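PDB 3W42: phosphoserine phosphatase RsbX from Bacillus subtilis, which dephosphorylates the stressosome protein RsbS and so acts as a negative regulator of the general stress factor sigma-B. Local coordinates for residues L51-L62 and R77-A88; L158-H166 and S177-T185. One frame throughout, in Å; residues are numbered along the deposited sequence. Where two conformers were deposited one is given.

Contact 1 of 2, residues L51-L62 and R77-A88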
# COMPACT_ATOMS: atom_id res chain seq x y z
N LEU A 51 5.34 17.65 8.29
CA LEU A 51 4.89 18.13 7.00
C LEU A 51 4.73 17.04 5.99
O LEU A 51 3.86 17.06 5.10
CB LEU A 51 5.76 19.24 6.39
CG LEU A 51 5.60 20.54 7.18
CD1 LEU A 51 6.48 21.60 6.57
CD2 LEU A 51 4.15 20.98 7.28
N ALA A 52 5.57 16.08 6.16
CA ALA A 52 5.38 14.81 5.43
C ALA A 52 4.05 14.24 5.78
O ALA A 52 3.33 13.78 4.89
CB ALA A 52 6.52 13.84 5.82
N ASN A 53 3.67 14.27 7.06
CA ASN A 53 2.37 13.76 7.49
C ASN A 53 1.25 14.50 6.86
O ASN A 53 0.26 13.89 6.44
CB ASN A 53 2.30 13.85 9.02
CG ASN A 53 1.10 13.20 9.59
OD1 ASN A 53 0.02 13.76 9.55
ND2 ASN A 53 1.30 12.06 10.19
N GLU A 54 1.32 15.81 6.72
CA GLU A 54 0.25 16.54 6.09
C GLU A 54 -0.03 16.02 4.70
O GLU A 54 -1.20 15.91 4.30
CB GLU A 54 0.67 18.05 6.00
CG GLU A 54 -0.20 18.95 5.32
CD GLU A 54 0.38 20.33 4.92
OE1 GLU A 54 1.45 20.48 4.34
OE2 GLU A 54 -0.35 21.32 5.10
N SER A 55 1.02 15.73 3.94
CA SER A 55 0.83 15.17 2.58
C SER A 55 0.30 13.77 2.61
O SER A 55 -0.69 13.49 1.91
CB SER A 55 2.14 15.28 1.80
OG SER A 55 2.43 16.60 1.44
N SER A 56 0.89 12.84 3.33
CA SER A 56 0.39 11.47 3.32
C SER A 56 -0.98 11.35 3.95
O SER A 56 -1.79 10.54 3.51
CB SER A 56 1.41 10.54 3.89
OG SER A 56 1.65 10.83 5.26
N ALA A 57 -1.26 12.14 4.97
CA ALA A 57 -2.56 12.13 5.62
C ALA A 57 -3.63 12.64 4.69
O ALA A 57 -4.77 12.17 4.77
CB ALA A 57 -2.55 12.98 6.90
N ALA A 58 -3.33 13.59 3.80
CA ALA A 58 -4.32 14.08 2.85
C ALA A 58 -4.73 12.97 1.92
O ALA A 58 -5.92 12.85 1.59
CB ALA A 58 -3.77 15.28 2.08
N ILE A 59 -3.79 12.14 1.53
CA ILE A 59 -4.02 10.96 0.73
C ILE A 59 -4.95 9.98 1.44
O ILE A 59 -5.96 9.51 0.89
CB ILE A 59 -2.73 10.39 0.24
CG1 ILE A 59 -2.09 11.50 -0.72
CG2 ILE A 59 -2.96 9.05 -0.43
CD1 ILE A 59 -0.76 11.09 -1.31
N LYS A 60 -4.62 9.63 2.69
CA LYS A 60 -5.46 8.75 3.45
C LYS A 60 -6.90 9.26 3.53
O LYS A 60 -7.84 8.47 3.37
CB LYS A 60 -4.86 8.64 4.87
CG LYS A 60 -5.69 7.90 5.88
CD LYS A 60 -5.12 8.14 7.26
CE LYS A 60 -5.09 9.59 7.61
NZ LYS A 60 -4.67 9.83 9.00
N ASP A 61 -7.08 10.53 3.75
CA ASP A 61 -8.42 11.12 3.82
C ASP A 61 -9.18 11.04 2.48
O ASP A 61 -10.37 10.73 2.46
CB ASP A 61 -8.32 12.59 4.23
CG ASP A 61 -9.63 13.15 4.61
OD1 ASP A 61 -10.19 12.71 5.65
OD2 ASP A 61 -10.07 14.03 3.87
N LEU A 62 -8.50 11.33 1.39
CA LEU A 62 -9.14 11.32 0.06
C LEU A 62 -9.47 9.89 -0.35
O LEU A 62 -10.55 9.67 -0.97
CB LEU A 62 -8.25 11.96 -0.96
CG LEU A 62 -8.17 13.50 -0.85
CD1 LEU A 62 -6.99 14.02 -1.61
CD2 LEU A 62 -9.47 14.15 -1.31
N ARG A 77 -7.16 13.11 -7.58
CA ARG A 77 -7.53 13.96 -6.48
C ARG A 77 -6.37 14.14 -5.52
O ARG A 77 -6.15 15.23 -4.96
CB ARG A 77 -8.74 13.40 -5.71
CG ARG A 77 -10.03 13.37 -6.49
CD ARG A 77 -11.17 12.87 -5.62
NE ARG A 77 -12.44 12.78 -6.31
CZ ARG A 77 -13.33 13.76 -6.41
NH1 ARG A 77 -13.09 14.98 -5.97
NH2 ARG A 77 -14.51 13.51 -6.99
N CYS A 78 -5.71 13.03 -5.23
CA CYS A 78 -4.52 13.07 -4.37
C CYS A 78 -3.46 13.99 -4.94
O CYS A 78 -2.92 14.85 -4.22
CB CYS A 78 -3.95 11.69 -4.17
SG CYS A 78 -5.03 10.58 -3.20
N ASN A 79 -3.19 13.89 -6.25
CA ASN A 79 -2.22 14.76 -6.86
C ASN A 79 -2.58 16.25 -6.71
O ASN A 79 -1.76 17.07 -6.35
CB ASN A 79 -2.11 14.41 -8.34
CG ASN A 79 -0.93 15.05 -8.99
OD1 ASN A 79 0.14 15.09 -8.44
ND2 ASN A 79 -1.17 15.67 -10.15
N GLN A 80 -3.86 16.55 -6.97
CA GLN A 80 -4.27 17.97 -6.80
C GLN A 80 -4.13 18.48 -5.39
O GLN A 80 -3.75 19.64 -5.19
CB GLN A 80 -5.73 18.16 -7.28
CG GLN A 80 -5.82 18.01 -8.83
CD GLN A 80 -7.08 18.43 -9.38
OE1 GLN A 80 -7.66 19.44 -8.94
NE2 GLN A 80 -7.56 17.67 -10.36
N ALA A 81 -4.31 17.61 -4.39
CA ALA A 81 -4.13 17.99 -3.00
C ALA A 81 -2.64 18.23 -2.63
O ALA A 81 -2.38 18.82 -1.61
CB ALA A 81 -4.69 16.91 -2.10
N MET A 82 -1.72 17.76 -3.46
CA MET A 82 -0.31 17.95 -3.18
C MET A 82 0.24 19.30 -3.59
O MET A 82 1.33 19.68 -3.19
CB MET A 82 0.55 16.84 -3.81
CG MET A 82 0.22 15.46 -3.33
SD MET A 82 0.44 15.16 -1.56
CE MET A 82 -1.26 15.35 -0.96
N LYS A 83 -0.55 20.06 -4.39
CA LYS A 83 -0.11 21.41 -4.78
C LYS A 83 0.07 22.24 -3.48
O LYS A 83 -0.76 22.17 -2.63
CB LYS A 83 -1.11 22.03 -5.71
CG LYS A 83 -0.52 23.15 -6.49
CD LYS A 83 -1.45 23.72 -7.55
CE LYS A 83 -1.10 25.06 -7.97
NZ LYS A 83 -2.22 25.56 -8.83
N ASN A 84 1.16 22.94 -3.33
CA ASN A 84 1.39 23.71 -2.08
C ASN A 84 1.68 22.86 -0.88
O ASN A 84 1.78 23.44 0.22
CB ASN A 84 0.32 24.75 -1.76
CG ASN A 84 0.04 25.64 -2.94
OD1 ASN A 84 -1.15 25.78 -3.37
ND2 ASN A 84 1.10 26.21 -3.55
N LYS A 85 1.97 21.58 -1.06
CA LYS A 85 2.37 20.69 0.03
C LYS A 85 3.71 20.06 -0.37
O LYS A 85 4.21 20.23 -1.49
CB LYS A 85 1.29 19.61 0.29
CG LYS A 85 -0.01 20.04 0.80
CD LYS A 85 -0.90 18.91 1.29
CE LYS A 85 -2.26 19.35 1.84
NZ LYS A 85 -3.04 20.08 0.83
N ARG A 86 4.26 19.27 0.53
CA ARG A 86 5.52 18.58 0.22
C ARG A 86 5.35 17.60 -0.96
O ARG A 86 6.30 17.40 -1.69
CB ARG A 86 6.02 17.77 1.40
CG ARG A 86 6.55 18.60 2.60
CD ARG A 86 8.00 18.94 2.46
NE ARG A 86 8.63 19.53 3.64
CZ ARG A 86 8.96 20.82 3.77
NH1 ARG A 86 8.64 21.77 2.89
NH2 ARG A 86 9.66 21.15 4.83
N GLY A 87 4.20 16.95 -1.06
CA GLY A 87 4.05 15.86 -1.99
C GLY A 87 4.17 14.56 -1.30
O GLY A 87 4.55 14.45 -0.14
N ALA A 88 3.91 13.46 -2.05
CA ALA A 88 4.00 12.12 -1.48
C ALA A 88 4.20 11.09 -2.57
O ALA A 88 3.70 11.30 -3.71
CB ALA A 88 2.72 11.76 -0.70
O HOH W 1 3.06 18.71 3.12

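Contact 2 of 2, residues L158-H166 and S177-T185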
# COMPACT_ATOMS: atom_id res chain seq x y z
N LEU A 158 10.72 -0.48 4.40
CA LEU A 158 10.86 -1.91 4.40
C LEU A 158 11.77 -2.28 3.20
O LEU A 158 11.43 -2.09 2.05
CB LEU A 158 9.51 -2.60 4.20
CG LEU A 158 9.58 -4.12 4.23
CD1 LEU A 158 9.98 -4.69 5.51
CD2 LEU A 158 8.24 -4.70 3.80
N ASN A 159 12.96 -2.83 3.55
CA ASN A 159 14.00 -3.16 2.60
C ASN A 159 14.30 -4.66 2.77
O ASN A 159 14.93 -5.10 3.70
CB ASN A 159 15.25 -2.34 2.85
CG ASN A 159 16.33 -2.60 1.84
OD1 ASN A 159 16.13 -3.32 0.82
ND2 ASN A 159 17.51 -2.00 2.08
N VAL A 160 13.82 -5.44 1.80
CA VAL A 160 13.85 -6.91 1.85
C VAL A 160 14.45 -7.47 0.60
O VAL A 160 14.07 -7.06 -0.48
CB VAL A 160 12.37 -7.48 1.98
CG1 VAL A 160 12.41 -9.02 1.95
CG2 VAL A 160 11.74 -6.97 3.21
N PRO A 161 15.39 -8.40 0.67
CA PRO A 161 16.03 -8.91 -0.58
C PRO A 161 15.07 -9.60 -1.55
O PRO A 161 15.18 -9.38 -2.71
CB PRO A 161 17.11 -9.85 -0.08
CG PRO A 161 17.42 -9.40 1.28
CD PRO A 161 16.09 -8.87 1.86
N ASP A 162 14.19 -10.42 -1.06
CA ASP A 162 13.37 -11.27 -1.83
C ASP A 162 11.97 -11.37 -1.27
O ASP A 162 11.55 -12.37 -0.68
CB ASP A 162 13.98 -12.67 -1.97
CG ASP A 162 13.21 -13.63 -2.82
OD1 ASP A 162 12.27 -13.25 -3.52
OD2 ASP A 162 13.69 -14.80 -2.94
N ILE A 163 11.19 -10.30 -1.41
CA ILE A 163 9.86 -10.26 -0.85
C ILE A 163 8.95 -11.36 -1.29
O ILE A 163 8.12 -11.85 -0.55
CB ILE A 163 9.25 -8.85 -1.03
CG1 ILE A 163 7.97 -8.63 -0.25
CG2 ILE A 163 9.00 -8.55 -2.54
CD1 ILE A 163 8.16 -8.76 1.18
N ARG A 164 9.10 -11.77 -2.55
CA ARG A 164 8.24 -12.82 -3.10
C ARG A 164 8.36 -14.07 -2.26
O ARG A 164 7.39 -14.77 -2.07
CB ARG A 164 8.66 -13.11 -4.53
CG ARG A 164 8.23 -12.11 -5.56
CD ARG A 164 8.78 -12.55 -6.90
NE ARG A 164 8.32 -11.68 -7.98
CZ ARG A 164 8.88 -11.58 -9.16
NH1 ARG A 164 9.95 -12.33 -9.47
NH2 ARG A 164 8.34 -10.75 -10.06
N SER A 165 9.56 -14.39 -1.80
CA SER A 165 9.73 -15.61 -1.03
C SER A 165 8.93 -15.60 0.29
O SER A 165 8.43 -16.61 0.72
CB SER A 165 11.24 -15.85 -0.78
OG SER A 165 11.82 -14.96 0.16
N HIS A 166 8.87 -14.41 0.93
CA HIS A 166 8.12 -14.31 2.15
C HIS A 166 6.64 -14.54 1.89
O HIS A 166 5.94 -15.17 2.68
CB HIS A 166 8.37 -12.93 2.80
CG HIS A 166 9.77 -12.75 3.27
ND1 HIS A 166 10.12 -13.05 4.55
CD2 HIS A 166 10.86 -12.33 2.62
CE1 HIS A 166 11.42 -12.82 4.68
NE2 HIS A 166 11.91 -12.38 3.53
N SER A 177 3.90 -11.43 8.23
CA SER A 177 4.40 -10.31 9.02
C SER A 177 5.57 -10.75 9.94
O SER A 177 6.62 -10.13 10.01
CB SER A 177 3.27 -9.72 9.83
OG SER A 177 3.72 -8.56 10.53
N ASN A 178 5.37 -11.89 10.60
CA ASN A 178 6.42 -12.38 11.46
C ASN A 178 7.67 -12.72 10.67
O ASN A 178 8.82 -12.52 11.13
CB ASN A 178 5.90 -13.52 12.31
CG ASN A 178 4.92 -13.08 13.39
OD1 ASN A 178 4.09 -13.92 13.84
ND2 ASN A 178 4.93 -11.82 13.75
N SER A 179 7.49 -13.23 9.44
CA SER A 179 8.61 -13.56 8.54
C SER A 179 9.47 -12.36 8.21
O SER A 179 10.68 -12.51 7.92
CB SER A 179 8.01 -14.15 7.26
OG SER A 179 8.96 -14.63 6.37
N LEU A 180 8.89 -11.17 8.23
CA LEU A 180 9.56 -9.91 7.92
C LEU A 180 10.16 -9.22 9.11
O LEU A 180 10.74 -8.14 8.96
CB LEU A 180 8.52 -8.95 7.26
CG LEU A 180 7.97 -9.40 5.89
CD1 LEU A 180 6.80 -8.52 5.50
CD2 LEU A 180 9.01 -9.45 4.83
N LYS A 181 10.09 -9.82 10.31
CA LYS A 181 10.46 -9.08 11.51
C LYS A 181 11.90 -8.60 11.45
O LYS A 181 12.16 -7.48 11.97
CB LYS A 181 10.27 -9.98 12.72
CG LYS A 181 10.78 -9.34 13.96
CD LYS A 181 10.46 -10.01 15.23
CE LYS A 181 10.93 -9.10 16.42
NZ LYS A 181 12.46 -9.06 16.63
N MET A 182 12.85 -9.33 10.86
CA MET A 182 14.23 -8.89 10.89
C MET A 182 14.43 -7.56 10.22
O MET A 182 15.43 -6.89 10.46
CB MET A 182 15.16 -9.93 10.34
CG MET A 182 15.09 -10.12 8.83
SD MET A 182 16.52 -10.83 8.03
CE MET A 182 17.73 -9.52 8.32
N TYR A 183 13.56 -7.15 9.32
CA TYR A 183 13.65 -5.90 8.56
C TYR A 183 13.04 -4.74 9.27
O TYR A 183 13.06 -3.61 8.77
CB TYR A 183 13.02 -6.13 7.17
CG TYR A 183 13.49 -7.33 6.49
CD1 TYR A 183 14.78 -7.45 6.05
CD2 TYR A 183 12.64 -8.40 6.38
CE1 TYR A 183 15.25 -8.59 5.42
CE2 TYR A 183 13.05 -9.60 5.77
CZ TYR A 183 14.35 -9.70 5.35
OH TYR A 183 14.73 -10.88 4.73
N THR A 184 12.48 -4.95 10.46
CA THR A 184 11.73 -3.93 11.19
C THR A 184 12.48 -3.42 12.41
O THR A 184 12.03 -2.48 13.03
CB THR A 184 10.38 -4.48 11.68
OG1 THR A 184 10.57 -5.44 12.74
CG2 THR A 184 9.50 -5.01 10.54
N THR A 185 13.59 -4.03 12.76
CA THR A 185 14.24 -3.73 13.98
C THR A 185 15.14 -2.47 13.93
O THR A 185 15.33 -1.79 14.91
CB THR A 185 15.02 -4.97 14.51
OG1 THR A 185 15.83 -5.42 13.46
CG2 THR A 185 14.04 -6.05 14.91
O HOH W 2 13.75 -2.49 6.35
O HOH W 3 7.08 -16.26 5.05

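Contact 1 of 2, residues L51-L62 and R77-A88
Ile59 overlaps three residues of 77-88 at once: CG2 lies 3.8 Å from Cys78 SG, CG1 meets the terminal methyl of Met82, and CD1 reaches Ala88 CB at 3.6 Å. Met82 can enter here because its chain is bent at chi2 (-61°) and chi3, which sets CE against both Ala58 CB and Ile59 CG1 and brings it 3.5 Å from Ser55 O. Farther along, Leu62 CD1 rests against Ala81 CB. This is the near-antiparallel helix pair, axes 9.5 Å apart at 149°, on one outer layer of the PPM/PP2C alpha-beta-beta-alpha sandwich; Ile59 also touches Ala43 of the strand 37-45 beneath. A type II turn from Met82 to Lys85 then folds the chain back, and there polar contacts take over. Ser55 OG accepts a bent hydrogen bond from Gly87 N (3.1 Å, 139°) and donates to a water that is also gripped by Leu51 O, Glu54 OE1 and Arg86 N. Lys85 lays its methylenes against Glu54, but its bent end turns NZ back to Ala81 O, 2.8 Å away. More tentatively, since both residues have a second conformer, Leu51 CD1 lies over one face of the Arg86 guanidinium, toward its border.

Contact 2 of 2, residues L158-H166 and S177-T185
His166 and Ser179 meet through ND1 and OG, 2.7 Å apart, in a hydrogen bond that either atom could donate. The serine hydroxyl comes to the imidazole at its edge, near the ring plane, while Leu180 CD2 covers one face in a CH-pi contact. With CG anti to the carbonyl carbon (chi1 -67°), the histidine turns its ring toward both. The segments hold the start of helix 163-169 and the end of helix 173-179, with the adjoining loops and 3-10 segment, in an outer layer of the PP2C-type alpha-beta-beta-alpha sandwich. On the other ring nitrogen, His166 NE2 makes a weak bond of 3.4 Å with Tyr183 OH, and these two partners limit how the imidazole can turn. The planes of the two rings stand at 83°. Tyr183 is itself clamped: Val160 CG2 lies 3.6 Å above one face, and Met182 CG, from the tyrosine's own segment, covers the opposite face over the ring centre. Pro161 CD approaches CE1 and Leu158 CD1 packs on CB.

Outside this shell, Ile163 CD1 touches that same Leu180 CD2, and Leu158, Ile163 and Leu180 all press on Ile152 of strand 150-154. Asp162 is the N-cap of helix 163-169; its OD1 accepts a weak bond from Ser165 N, and Ser165 OG donates to Asp162 O. Near Leu158, one water accepts from Asn159 N (2.9 Å) and donates to Tyr183 O (2.8 Å).

Overall arrangement
The two contacts come in series along the chain, contact 1 closing before contact 2 opens, and they lie on opposite sides of the chain's centre. Their centres are 28 Å apart and their nearest atoms about 14 Å. Contact 1 joins helices 49-65 and 71-81 against the five-stranded sheet; contact 2 joins helices 163-169 and 173-179, with their flanking loops, against the six-stranded one. Together they represent the two outer helical layers of the sandwich. The manganese ion, held by Asp44, Asp156 and Asp189, lies about 9 Å from the side chains of both Ala52 and Leu158; both contacts therefore lie near the metal site, but neither supplies one of these ligands.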